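Local coordinates for protein aminopeptidase C (Lactobacillus rhamnosus, PDB 4K7C) that probably acts as a cysteine aminopeptidase of the papain-like C1 family, removing residues from the amino ends of peptides, at residues R213-A216 with Y217-N221. Sequence-based numbering, arbitrary orientation.
Sequences RILA and YTLGN
Arg213 lays CG over one face of the Tyr217 ring, 4.0 Å from the centroid and 15° off the normal, a CH-pi contact between residues one helical turn apart. The arginine can do this because CG stands anti to the backbone N (chi1 174°), while the bend at chi3 carries NE and NH1 to the carbonyls of Phe343 and Asn344 of the second subunit. Replacing Tyr217 by alanine would take away the ring, and is likely to leave the methylenes of Arg213 without their aromatic face and a gap beside Leu342 of that subunit.

The close-set part is the buried helical turn, where Ile214 O accepts two bonds: Thr218 OG1 at 2.7 Å and Thr218 N at 3.0 Å, from opposite faces of its plane. Beside it, Leu215 CD2 meets Leu219 CD1 at 3.9 Å. Gly220, with positive phi, turns the chain out of the helix; its N still reaches Ala216 O at 2.9 Å, but from above the carbonyl plane, with an N-H...O angle of 137°. Asn221, exposed, is the looser side: OD1 lies 4.1 Å from Ala216 CB and takes a hydrogen bond from NE2 of Gln27 of the second subunit, which also bonds Ala216 O.

These residues close the C-terminal end of helix 197-219, whose Leu215 and Leu219 pack on Leu172 of helix 170-192 and Phe101 of helix 96-117, while Arg213 and Tyr217 meet the neighbouring subunit.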
# COMPACT_ATOMS: atom_id res chain seq x y z
N ARG A 213 -35.45 17.92 0.83
CA ARG A 213 -35.17 16.81 -0.06
C ARG A 213 -33.65 16.60 -0.34
O ARG A 213 -33.19 15.47 -0.35
CB ARG A 213 -35.97 16.96 -1.31
CG ARG A 213 -35.61 15.93 -2.34
CD ARG A 213 -36.63 15.86 -3.43
NE ARG A 213 -36.71 17.00 -4.30
CZ ARG A 213 -37.73 17.88 -4.24
NH1 ARG A 213 -37.83 18.86 -5.12
NH2 ARG A 213 -38.64 17.81 -3.23
N ILE A 214 -32.91 17.68 -0.52
CA ILE A 214 -31.43 17.61 -0.66
C ILE A 214 -30.78 16.98 0.56
O ILE A 214 -29.94 16.11 0.47
CB ILE A 214 -30.84 19.04 -0.91
CG1 ILE A 214 -31.30 19.53 -2.28
CG2 ILE A 214 -29.32 19.03 -0.71
CD1 ILE A 214 -31.08 21.02 -2.52
N LEU A 215 -31.25 17.36 1.75
CA LEU A 215 -30.75 16.75 2.98
C LEU A 215 -31.22 15.33 3.25
O LEU A 215 -30.48 14.52 3.72
CB LEU A 215 -31.07 17.68 4.13
CG LEU A 215 -30.41 19.01 4.01
CD1 LEU A 215 -31.00 19.99 5.01
CD2 LEU A 215 -28.90 19.00 4.28
N ALA A 216 -32.46 15.00 2.88
CA ALA A 216 -32.97 13.64 3.06
C ALA A 216 -32.20 12.72 2.13
O ALA A 216 -31.73 11.61 2.52
CB ALA A 216 -34.45 13.64 2.77
N TYR A 217 -31.97 13.19 0.91
CA TYR A 217 -31.19 12.35 -0.03
C TYR A 217 -29.73 12.15 0.42
O TYR A 217 -29.16 11.07 0.26
CB TYR A 217 -31.16 12.95 -1.41
CG TYR A 217 -32.39 12.72 -2.26
CD1 TYR A 217 -33.60 12.27 -1.71
CD2 TYR A 217 -32.38 13.07 -3.58
CE1 TYR A 217 -34.76 12.11 -2.48
CE2 TYR A 217 -33.52 12.88 -4.37
CZ TYR A 217 -34.71 12.44 -3.82
OH TYR A 217 -35.78 12.27 -4.66
N THR A 218 -29.11 13.21 0.91
CA THR A 218 -27.70 13.15 1.35
C THR A 218 -27.45 12.47 2.66
O THR A 218 -26.43 11.82 2.83
CB THR A 218 -27.01 14.52 1.33
OG1 THR A 218 -27.75 15.54 2.01
CG2 THR A 218 -26.79 14.92 -0.13
N LEU A 219 -28.37 12.68 3.61
CA LEU A 219 -28.16 12.36 5.01
C LEU A 219 -29.10 11.30 5.58
O LEU A 219 -28.75 10.70 6.62
CB LEU A 219 -28.30 13.64 5.82
CG LEU A 219 -27.34 14.80 5.47
CD1 LEU A 219 -27.58 15.95 6.41
CD2 LEU A 219 -25.86 14.36 5.51
N GLY A 220 -30.20 11.05 4.88
CA GLY A 220 -31.27 10.11 5.33
C GLY A 220 -32.47 10.86 5.96
O GLY A 220 -32.51 12.07 6.15
N ASN A 221 -33.48 10.05 6.28
CA ASN A 221 -34.66 10.56 6.93
C ASN A 221 -34.44 10.59 8.43
O ASN A 221 -34.09 9.57 9.07
CB ASN A 221 -35.82 9.63 6.71
CG ASN A 221 -36.21 9.46 5.26
OD1 ASN A 221 -36.25 10.42 4.45
ND2 ASN A 221 -36.36 8.22 4.90